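Local coordinates for CurM Sulfotransferase (Moorea producta, PDB 4GBM), which probably transfers a sulfonate group from the donor PAPS to a hydroxyl of a polyketide intermediate in curacin biosynthesis, and is here bound to the spent cofactor PAP, at residues Pro250-His261 with Asn271-Asp279; Glu212-Arg220 with Val231-Leu239. The protein carries 2 engineered substitutions. All coordinates share one frame; numbering follows the deposited sequence.

Interaction 1. Residues Pro250-His261 with Asn271-Asp279; sequences PYQGDRMTGGVH and NFLKHNTID. With ZN (zinc ion), chain D; ZN (zinc ion), chain C; A3P (adenosine-3'-5'-diphosphate), chain G.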
loop_
_atom_site.group_PDB
_atom_site.type_symbol
_atom_site.label_atom_id
_atom_site.label_comp_id
_atom_site.label_asym_id
_atom_site.label_seq_id
_atom_site.Cartn_x
_atom_site.Cartn_y
_atom_site.Cartn_z
ATOM N N PRO A 250 4.737 5.575 -14.863
ATOM C CA PRO A 250 3.741 5.931 -13.846
ATOM C C PRO A 250 3.236 7.377 -13.894
ATOM O O PRO A 250 2.243 7.692 -13.239
ATOM C CB PRO A 250 4.472 5.652 -12.522
ATOM C CG PRO A 250 5.923 5.739 -12.856
ATOM C CD PRO A 250 6.035 5.215 -14.259
ATOM N N TYR A 251 3.901 8.230 -14.674
ATOM C CA TYR A 251 3.494 9.637 -14.837
ATOM C C TYR A 251 2.656 9.892 -16.090
ATOM O O TYR A 251 2.391 11.045 -16.451
ATOM C CB TYR A 251 4.723 10.563 -14.763
ATOM C CG TYR A 251 5.328 10.554 -13.382
ATOM C CD1 TYR A 251 4.848 11.404 -12.388
ATOM C CD2 TYR A 251 6.336 9.650 -13.055
ATOM C CE1 TYR A 251 5.378 11.375 -11.095
ATOM C CE2 TYR A 251 6.873 9.604 -11.774
ATOM C CZ TYR A 251 6.391 10.474 -10.801
ATOM O OH TYR A 251 6.915 10.422 -9.537
ATOM N N GLN A 252 2.236 8.813 -16.746
ATOM C CA GLN A 252 1.406 8.910 -17.949
ATOM C C GLN A 252 0.007 8.348 -17.701
ATOM O O GLN A 252 -0.160 7.380 -16.955
ATOM C CB GLN A 252 2.074 8.179 -19.121
ATOM C CG GLN A 252 3.356 8.845 -19.623
ATOM C CD GLN A 252 4.012 8.112 -20.791
ATOM O OE1 GLN A 252 3.474 7.138 -21.320
ATOM N NE2 GLN A 252 5.184 8.587 -21.197
ATOM N N GLY A 253 -0.996 8.955 -18.332
ATOM C CA GLY A 253 -2.380 8.486 -18.230
ATOM C C GLY A 253 -3.072 8.880 -16.936
ATOM O O GLY A 253 -2.519 9.626 -16.130
ATOM N N ASP A 254 -4.294 8.388 -16.750
ATOM C CA ASP A 254 -5.054 8.636 -15.524
ATOM C C ASP A 254 -4.837 7.470 -14.573
ATOM O O ASP A 254 -5.344 6.363 -14.784
ATOM C CB ASP A 254 -6.550 8.837 -15.825
ATOM C CG ASP A 254 -7.372 9.249 -14.588
ATOM O OD1 ASP A 254 -6.878 9.186 -13.435
ATOM O OD2 ASP A 254 -8.546 9.635 -14.777
ATOM N N ARG A 255 -4.060 7.727 -13.529
ATOM C CA ARG A 255 -3.755 6.704 -12.536
ATOM C C ARG A 255 -4.225 7.126 -11.155
ATOM O O ARG A 255 -3.652 6.722 -10.139
ATOM C CB ARG A 255 -2.265 6.397 -12.560
ATOM C CG ARG A 255 -1.859 5.893 -13.926
ATOM C CD ARG A 255 -0.449 5.433 -13.963
ATOM N NE ARG A 255 -0.072 5.098 -15.330
ATOM C CZ ARG A 255 0.792 4.147 -15.663
ATOM N NH1 ARG A 255 1.387 3.396 -14.731
ATOM N NH2 ARG A 255 1.056 3.948 -16.946
ATOM N N MET A 256 -5.276 7.945 -11.142
ATOM C CA MET A 256 -5.889 8.441 -9.913
ATOM C C MET A 256 -4.879 9.161 -9.023
ATOM O O MET A 256 -4.817 8.926 -7.809
ATOM C CB MET A 256 -6.595 7.298 -9.164
ATOM C CG MET A 256 -7.765 6.699 -9.929
ATOM S SD MET A 256 -8.477 5.247 -9.130
ATOM C CE MET A 256 -7.643 3.927 -10.004
ATOM N N THR A 257 -4.065 10.019 -9.643
ATOM C CA THR A 257 -3.140 10.886 -8.908
ATOM C C THR A 257 -3.416 12.356 -9.225
ATOM O O THR A 257 -2.872 13.256 -8.572
ATOM C CB THR A 257 -1.654 10.583 -9.240
ATOM O OG1 THR A 257 -1.402 10.885 -10.618
ATOM C CG2 THR A 257 -1.315 9.121 -8.979
ATOM N N GLY A 258 -4.265 12.591 -10.226
ATOM C CA GLY A 258 -4.534 13.944 -10.713
ATOM C C GLY A 258 -5.585 14.684 -9.907
ATOM O O GLY A 258 -6.140 14.145 -8.947
ATOM N N GLY A 259 -5.856 15.924 -10.311
ATOM C CA GLY A 259 -6.824 16.779 -9.627
ATOM C C GLY A 259 -6.299 17.292 -8.300
ATOM O O GLY A 259 -5.109 17.589 -8.168
ATOM N N VAL A 260 -7.192 17.400 -7.321
ATOM C CA VAL A 260 -6.814 17.869 -5.986
ATOM C C VAL A 260 -5.871 16.853 -5.350
ATOM O O VAL A 260 -6.229 15.691 -5.149
ATOM C CB VAL A 260 -8.054 18.132 -5.094
ATOM C CG1 VAL A 260 -7.651 18.414 -3.649
ATOM C CG2 VAL A 260 -8.883 19.301 -5.653
ATOM N N HIS A 261 -4.655 17.310 -5.064
ATOM C CA HIS A 261 -3.596 16.472 -4.521
ATOM C C HIS A 261 -4.000 15.797 -3.203
ATOM O O HIS A 261 -3.774 14.594 -3.027
ATOM C CB HIS A 261 -2.328 17.322 -4.390
ATOM C CG HIS A 261 -1.230 16.683 -3.604
ATOM N ND1 HIS A 261 -0.834 17.157 -2.374
ATOM C CD2 HIS A 261 -0.421 15.635 -3.883
ATOM C CE1 HIS A 261 0.169 16.427 -1.923
ATOM N NE2 HIS A 261 0.432 15.495 -2.817
ATOM N N ASN A 271 4.875 11.835 -1.722
ATOM C CA ASN A 271 5.798 12.693 -2.477
ATOM C C ASN A 271 6.003 12.237 -3.916
ATOM O O ASN A 271 6.974 12.619 -4.571
ATOM C CB ASN A 271 7.139 12.858 -1.747
ATOM C CG ASN A 271 6.985 13.538 -0.398
ATOM O OD1 ASN A 271 6.180 14.465 -0.238
ATOM N ND2 ASN A 271 7.760 13.080 0.587
ATOM N N PHE A 272 5.059 11.438 -4.396
ATOM C CA PHE A 272 5.089 10.920 -5.756
ATOM C C PHE A 272 5.130 12.067 -6.774
ATOM O O PHE A 272 5.885 12.017 -7.748
ATOM C CB PHE A 272 3.889 9.985 -5.982
ATOM C CG PHE A 272 3.750 9.513 -7.403
ATOM C CD1 PHE A 272 4.594 8.519 -7.904
ATOM C CD2 PHE A 272 2.782 10.062 -8.238
ATOM C CE1 PHE A 272 4.480 8.090 -9.223
ATOM C CE2 PHE A 272 2.661 9.638 -9.558
ATOM C CZ PHE A 272 3.516 8.646 -10.049
ATOM N N LEU A 273 4.350 13.116 -6.531
ATOM C CA LEU A 273 4.293 14.236 -7.469
ATOM C C LEU A 273 5.432 15.253 -7.294
ATOM O O LEU A 273 5.440 16.300 -7.948
ATOM C CB LEU A 273 2.911 14.903 -7.447
ATOM C CG LEU A 273 1.743 13.997 -7.868
ATOM C CD1 LEU A 273 0.422 14.732 -7.722
ATOM C CD2 LEU A 273 1.899 13.442 -9.292
ATOM N N LYS A 274 6.392 14.941 -6.419
ATOM C CA LYS A 274 7.637 15.715 -6.347
ATOM C C LYS A 274 8.723 15.129 -7.253
ATOM O O LYS A 274 9.850 15.641 -7.310
ATOM C CB LYS A 274 8.125 15.845 -4.903
ATOM C CG LYS A 274 7.235 16.761 -4.063
ATOM C CD LYS A 274 7.747 16.872 -2.638
ATOM C CE LYS A 274 6.790 17.676 -1.766
ATOM N NZ LYS A 274 5.517 16.937 -1.509
ATOM N N HIS A 275 8.367 14.067 -7.972
ATOM C CA HIS A 275 9.248 13.452 -8.963
ATOM C C HIS A 275 8.543 13.422 -10.314
ATOM O O HIS A 275 7.342 13.694 -10.401
ATOM C CB HIS A 275 9.639 12.038 -8.504
ATOM C CG HIS A 275 10.288 12.015 -7.154
ATOM N ND1 HIS A 275 11.637 12.222 -6.971
ATOM C CD2 HIS A 275 9.772 11.840 -5.916
ATOM C CE1 HIS A 275 11.931 12.170 -5.686
ATOM N NE2 HIS A 275 10.812 11.944 -5.022
ATOM N N ASN A 276 9.287 13.108 -11.370
ATOM C CA ASN A 276 8.688 12.996 -12.701
ATOM C C ASN A 276 9.147 11.762 -13.472
ATOM O O ASN A 276 8.853 11.618 -14.664
ATOM C CB ASN A 276 8.899 14.285 -13.519
ATOM C CG ASN A 276 10.348 14.523 -13.884
ATOM O OD1 ASN A 276 11.230 13.753 -13.503
ATOM N ND2 ASN A 276 10.603 15.600 -14.626
ATOM N N THR A 277 9.852 10.874 -12.771
ATOM C CA THR A 277 10.294 9.601 -13.319
ATOM C C THR A 277 10.463 8.613 -12.172
ATOM O O THR A 277 10.351 8.996 -11.007
ATOM C CB THR A 277 11.622 9.754 -14.116
ATOM O OG1 THR A 277 11.890 8.547 -14.845
ATOM C CG2 THR A 277 12.795 10.088 -13.189
ATOM N N ILE A 278 10.734 7.354 -12.502
ATOM C CA ILE A 278 11.138 6.376 -11.479
ATOM C C ILE A 278 12.552 6.779 -11.066
ATOM O O ILE A 278 13.502 6.632 -11.843
ATOM C CB ILE A 278 11.116 4.944 -12.028
ATOM C CG1 ILE A 278 9.710 4.589 -12.528
ATOM C CG2 ILE A 278 11.589 3.959 -10.945
ATOM C CD1 ILE A 278 9.648 3.337 -13.415
ATOM N N ASP A 279 12.682 7.320 -9.858
ATOM C CA ASP A 279 13.916 8.004 -9.470
ATOM C C ASP A 279 14.847 7.053 -8.724
ATOM O O ASP A 279 14.664 6.781 -7.535
ATOM C CB ASP A 279 13.604 9.255 -8.638
ATOM C CG ASP A 279 14.834 10.097 -8.361
ATOM O OD1 ASP A 279 15.961 9.578 -8.512
ATOM O OD2 ASP A 279 14.675 11.286 -8.004
HETATM ZN ZN ZN D . 13.201 12.607 -8.337
HETATM ZN ZN ZN C . 2.209 14.345 -2.870
HETATM P P1 A3P G . 10.172 10.290 0.659
HETATM O O1P A3P G . 9.841 10.729 2.063
HETATM O O2P A3P G . 9.569 11.173 -0.405
HETATM O O3P A3P G . 11.628 9.975 0.468
HETATM P P2 A3P G . 5.029 5.239 0.390
HETATM O O4P A3P G . 5.080 3.793 0.766
HETATM O O5P A3P G . 4.659 6.186 1.496
HETATM O O6P A3P G . 4.272 5.487 -0.888
HETATM O "O5'" A3P G . 6.567 5.628 0.074
HETATM C "C5'" A3P G . 6.918 7.005 -0.101
HETATM C "C4'" A3P G . 8.333 7.022 -0.625
HETATM O "O4'" A3P G . 8.330 6.543 -1.975
HETATM C "C3'" A3P G . 8.898 8.425 -0.734
HETATM O "O3'" A3P G . 9.402 8.862 0.538
HETATM C "C2'" A3P G . 9.971 8.228 -1.799
HETATM O "O2'" A3P G . 11.212 7.833 -1.209
HETATM C "C1'" A3P G . 9.454 7.080 -2.659
HETATM N N9 A3P G . 9.018 7.586 -3.986
HETATM C C8 A3P G . 7.922 8.321 -4.272
HETATM N N7 A3P G . 7.866 8.628 -5.596
HETATM C C5 A3P G . 8.957 8.076 -6.166
HETATM C C6 A3P G . 9.532 7.999 -7.530
HETATM N N6 A3P G . 8.893 8.589 -8.570
HETATM N N1 A3P G . 10.699 7.318 -7.683
HETATM C C2 A3P G . 11.332 6.714 -6.652
HETATM N N3 A3P G . 10.858 6.741 -5.389
HETATM C C4 A3P G . 9.703 7.388 -5.110
#

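Interaction 2. Residues Glu212-Arg220 with Val231-Leu239; sequences EPERQHQIR and VLSQLCDFL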
loop_
_atom_site.group_PDB
_atom_site.type_symbol
_atom_site.label_atom_id
_atom_site.label_comp_id
_atom_site.label_asym_id
_atom_site.label_seq_id
_atom_site.Cartn_x
_atom_site.Cartn_y
_atom_site.Cartn_z
ATOM N N GLU A 212 1.008 -20.261 1.394
ATOM C CA GLU A 212 1.751 -20.949 0.344
ATOM C C GLU A 212 2.810 -20.026 -0.258
ATOM O O GLU A 212 2.521 -18.861 -0.549
ATOM C CB GLU A 212 0.811 -21.424 -0.764
ATOM C CG GLU A 212 -0.160 -22.520 -0.355
ATOM C CD GLU A 212 -1.507 -21.999 0.141
ATOM O OE1 GLU A 212 -1.589 -20.865 0.674
ATOM O OE2 GLU A 212 -2.496 -22.749 0.007
ATOM N N PRO A 213 4.046 -20.535 -0.444
ATOM C CA PRO A 213 5.067 -19.734 -1.127
ATOM C C PRO A 213 4.572 -19.234 -2.485
ATOM O O PRO A 213 4.977 -18.159 -2.952
ATOM C CB PRO A 213 6.218 -20.727 -1.316
ATOM C CG PRO A 213 6.080 -21.659 -0.165
ATOM C CD PRO A 213 4.605 -21.788 0.107
ATOM N N GLU A 214 3.675 -20.004 -3.092
ATOM C CA GLU A 214 3.169 -19.702 -4.422
ATOM C C GLU A 214 2.223 -18.491 -4.464
ATOM O O GLU A 214 1.915 -17.980 -5.542
ATOM C CB GLU A 214 2.504 -20.950 -5.022
ATOM C CG GLU A 214 3.464 -22.133 -5.279
ATOM C CD GLU A 214 3.831 -22.947 -4.030
ATOM O OE1 GLU A 214 4.747 -23.792 -4.135
ATOM O OE2 GLU A 214 3.216 -22.764 -2.954
ATOM N N ARG A 215 1.788 -18.017 -3.295
ATOM C CA ARG A 215 0.888 -16.851 -3.217
ATOM C C ARG A 215 1.561 -15.564 -2.727
ATOM O O ARG A 215 0.883 -14.575 -2.421
ATOM C CB ARG A 215 -0.334 -17.177 -2.347
ATOM C CG ARG A 215 -1.274 -18.178 -3.009
ATOM C CD ARG A 215 -2.687 -18.083 -2.438
ATOM N NE ARG A 215 -2.787 -18.489 -1.036
ATOM C CZ ARG A 215 -3.347 -17.773 -0.059
ATOM N NH1 ARG A 215 -3.391 -18.268 1.173
ATOM N NH2 ARG A 215 -3.868 -16.573 -0.291
ATOM N N GLN A 216 2.888 -15.578 -2.662
ATOM C CA GLN A 216 3.639 -14.426 -2.167
ATOM C C GLN A 216 4.877 -14.140 -2.999
ATOM O O GLN A 216 5.501 -15.051 -3.559
ATOM C CB GLN A 216 4.020 -14.616 -0.698
ATOM C CG GLN A 216 4.763 -15.915 -0.418
ATOM C CD GLN A 216 4.960 -16.140 1.054
ATOM O OE1 GLN A 216 5.778 -15.477 1.695
ATOM N NE2 GLN A 216 4.202 -17.076 1.607
ATOM N N HIS A 217 5.224 -12.857 -3.078
ATOM C CA HIS A 217 6.338 -12.412 -3.901
ATOM C C HIS A 217 6.949 -11.177 -3.269
ATOM O O HIS A 217 6.242 -10.207 -3.009
ATOM C CB HIS A 217 5.797 -12.062 -5.292
ATOM C CG HIS A 217 6.843 -11.685 -6.290
ATOM N ND1 HIS A 217 7.581 -12.620 -6.986
ATOM C CD2 HIS A 217 7.247 -10.473 -6.740
ATOM C CE1 HIS A 217 8.407 -11.997 -7.810
ATOM N NE2 HIS A 217 8.228 -10.695 -7.676
ATOM N N GLN A 218 8.254 -11.206 -3.026
ATOM C CA GLN A 218 8.918 -10.068 -2.402
ATOM C C GLN A 218 9.497 -9.128 -3.444
ATOM O O GLN A 218 10.087 -9.566 -4.436
ATOM C CB GLN A 218 10.034 -10.542 -1.465
ATOM C CG GLN A 218 10.593 -9.435 -0.569
ATOM C CD GLN A 218 11.792 -9.892 0.242
ATOM O OE1 GLN A 218 12.931 -9.521 -0.050
ATOM N NE2 GLN A 218 11.543 -10.703 1.260
ATOM N N ILE A 219 9.316 -7.828 -3.215
ATOM C CA ILE A 219 9.962 -6.791 -4.014
ATOM C C ILE A 219 10.755 -5.880 -3.087
ATOM O O ILE A 219 10.233 -5.403 -2.088
ATOM C CB ILE A 219 8.938 -5.954 -4.799
ATOM C CG1 ILE A 219 8.258 -6.829 -5.863
ATOM C CG2 ILE A 219 9.623 -4.739 -5.478
ATOM C CD1 ILE A 219 7.164 -6.128 -6.623
ATOM N N ARG A 220 12.021 -5.655 -3.423
ATOM C CA ARG A 220 12.839 -4.696 -2.692
ATOM C C ARG A 220 12.726 -3.359 -3.396
ATOM O O ARG A 220 12.942 -3.270 -4.610
ATOM C CB ARG A 220 14.291 -5.163 -2.643
ATOM C CG ARG A 220 14.393 -6.618 -2.186
ATOM C CD ARG A 220 15.808 -7.157 -2.280
ATOM N NE ARG A 220 16.656 -6.680 -1.193
ATOM C CZ ARG A 220 16.599 -7.126 0.059
ATOM N NH1 ARG A 220 17.429 -6.627 0.961
ATOM N NH2 ARG A 220 15.716 -8.064 0.421
ATOM N N VAL A 231 12.261 -6.055 -12.210
ATOM C CA VAL A 231 11.342 -6.252 -11.092
ATOM C C VAL A 231 9.913 -6.440 -11.587
ATOM O O VAL A 231 9.219 -7.365 -11.158
ATOM C CB VAL A 231 11.425 -5.089 -10.077
ATOM C CG1 VAL A 231 10.284 -5.151 -9.061
ATOM C CG2 VAL A 231 12.782 -5.104 -9.390
ATOM N N LEU A 232 9.491 -5.577 -12.506
ATOM C CA LEU A 232 8.115 -5.618 -12.994
ATOM C C LEU A 232 7.851 -6.829 -13.885
ATOM O O LEU A 232 6.748 -7.375 -13.866
ATOM C CB LEU A 232 7.739 -4.305 -13.700
ATOM C CG LEU A 232 7.570 -3.095 -12.775
ATOM C CD1 LEU A 232 7.714 -1.800 -13.575
ATOM C CD2 LEU A 232 6.242 -3.146 -12.043
ATOM N N SER A 233 8.863 -7.271 -14.631
ATOM C CA SER A 233 8.719 -8.469 -15.460
ATOM C C SER A 233 8.517 -9.706 -14.584
ATOM O O SER A 233 7.641 -10.534 -14.857
ATOM C CB SER A 233 9.925 -8.649 -16.386
ATOM O OG SER A 233 9.751 -9.784 -17.212
ATOM N N GLN A 234 9.314 -9.814 -13.522
ATOM C CA GLN A 234 9.181 -10.914 -12.570
ATOM C C GLN A 234 7.854 -10.852 -11.813
ATOM O O GLN A 234 7.249 -11.893 -11.526
ATOM C CB GLN A 234 10.368 -10.939 -11.601
ATOM C CG GLN A 234 11.682 -11.309 -12.288
ATOM C CD GLN A 234 12.879 -11.338 -11.346
ATOM O OE1 GLN A 234 12.734 -11.262 -10.128
ATOM N NE2 GLN A 234 14.074 -11.452 -11.919
ATOM N N LEU A 235 7.403 -9.638 -11.494
ATOM C CA LEU A 235 6.097 -9.449 -10.848
ATOM C C LEU A 235 4.959 -9.877 -11.780
ATOM O O LEU A 235 3.990 -10.508 -11.343
ATOM C CB LEU A 235 5.914 -7.993 -10.398
ATOM C CG LEU A 235 4.555 -7.652 -9.772
ATOM C CD1 LEU A 235 4.320 -8.492 -8.516
ATOM C CD2 LEU A 235 4.481 -6.169 -9.461
ATOM N N CYS A 236 5.082 -9.534 -13.058
ATOM C CA CYS A 236 4.074 -9.932 -14.050
ATOM C C CYS A 236 3.956 -11.451 -14.136
ATOM O O CYS A 236 2.847 -11.983 -14.228
ATOM C CB CYS A 236 4.384 -9.345 -15.429
ATOM S SG CYS A 236 3.921 -7.604 -15.579
ATOM N N ASP A 237 5.089 -12.149 -14.099
ATOM C CA ASP A 237 5.075 -13.617 -14.105
ATOM C C ASP A 237 4.353 -14.158 -12.874
ATOM O O ASP A 237 3.556 -15.093 -12.981
ATOM C CB ASP A 237 6.491 -14.197 -14.198
ATOM C CG ASP A 237 7.174 -13.883 -15.527
ATOM O OD1 ASP A 237 6.474 -13.609 -16.525
ATOM O OD2 ASP A 237 8.423 -13.921 -15.572
ATOM N N PHE A 238 4.607 -13.546 -11.719
ATOM C CA PHE A 238 3.944 -13.946 -10.477
ATOM C C PHE A 238 2.425 -13.741 -10.544
ATOM O O PHE A 238 1.638 -14.599 -10.101
ATOM C CB PHE A 238 4.554 -13.170 -9.305
ATOM C CG PHE A 238 3.787 -13.292 -8.025
ATOM C CD1 PHE A 238 3.742 -14.501 -7.335
ATOM C CD2 PHE A 238 3.120 -12.184 -7.501
ATOM C CE1 PHE A 238 3.038 -14.603 -6.137
ATOM C CE2 PHE A 238 2.411 -12.272 -6.299
ATOM C CZ PHE A 238 2.367 -13.491 -5.623
ATOM N N LEU A 239 2.018 -12.612 -11.114
ATOM C CA LEU A 239 0.600 -12.269 -11.233
ATOM C C LEU A 239 -0.094 -12.961 -12.408
ATOM O O LEU A 239 -1.320 -12.908 -12.513
ATOM C CB LEU A 239 0.430 -10.747 -11.339
ATOM C CG LEU A 239 0.926 -9.919 -10.148
ATOM C CD1 LEU A 239 0.772 -8.426 -10.442
ATOM C CD2 LEU A 239 0.197 -10.307 -8.865
HETATM O O HOH W 1 9.679 -8.703 -8.827
#

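Interaction 1. Residues Pro250-His261 with Asn271-Asp279
The backbone oxygen of Phe272 accepts two hydrogen bonds, a short one of 2.6 Å from Tyr251 OH and one from His275 N that belongs to the 3-10 turn of residues 272-274. The phenol arrives tilted 21° from the carbonyl plane. While donating to Phe272 O, Tyr251 OH also accepts a bond of 2.9 Å from the adenine amino nitrogen N6 of adenosine-3'-5'-diphosphate, which lies near the plane of the phenol ring; a tyrosine suits this place because one hydroxyl both donates and accepts. The ring itself is sandwiched. On one face it makes an offset stack with Phe272, the planes 3° apart and the centroids separated by 4.3 Å; over the other, Asn276 CA points a CH-pi contact at its centre. Phe272 reaches the stack with CG anti to its backbone N (chi1 174°), and its CZ also meets Pro250 CB. Further along, Leu273 CD1 lies 4.0 Å from His261 CD2, beside a zinc ion that His261 shares with Asp269. A second zinc ion joins His275 ND1 to Asp279 OD2. The same loop reads the adenine edge: Thr277 O accepts from N6, and Asp279 N donates to N1 over 2.9 Å. Tyr251, Thr277 and Asp279 thus line the adenine end of the PAP pocket of a sulfotransferase, and Asn271 ND2 adds a bond to phosphate oxygen O2P.

Interaction 2. Residues Glu212-Arg220 with Val231-Leu239
Glu214 O and Gln216 O both lie 3.6 Å from Phe238 CE1, so the aromatic ring reaches from helix 228-239 to the turn that leads into strand 216-220, an outermost strand of the parallel sheet on which the helix packs antiparallel. Between them, the carbonyl carbon of Arg215 sits at the ring edge, while the Arg215 guanidinium is engaged by salt bridges to Glu212 and Glu151 and a hydrogen bond to Ser157 O. His217 carries the centre of the contact. Its CB stands over the middle of the Phe238 ring, 3.4 Å from the centroid, and its imidazole continues as an offset stack with planes 19° apart. Phe238 CB in turn lies over a face of the imidazole, so each side chain lays its CB over the other's ring, the two running antiparallel. With chi1 at -175°, the His217 ring runs on along the helix, bringing CD2 to 4.0 Å from Leu235 CD1. There NE2 meets a water in the ring plane at 2.7 Å, and that water donates to Val231 O. Two residues on, branched Ile219 uses CG2 against Val231 CG1 (3.7 Å) and CD1 against Leu235 CD2, filling the buried end. No direct hydrogen bond joins strand and helix: the contact rests on apolar and aromatic surfaces, and histidine serves by offering a flat face to Phe238 and a polar edge to the bridging water.

In the fold
Interaction 2 comes first along the chain: strand 216-220, an outermost strand of the five-stranded parallel sheet, is followed by helix 221-226 and then helix 228-239, which runs back antiparallel to the strand. Interaction 1 follows in the long loop between helix 228-239 and helix 297-305. Their centres are about 24 Å apart and their nearest atoms about 5 Å, without touching. Interaction 2 thus packs a helix on the edge of the P-loop-related core, whereas interaction 1 folds a later loop against helix 45-53 and around the nucleotide. Tyr221, immediately after the strand, also bonds the nucleotide, so both regions of the chain lead to one cofactor site.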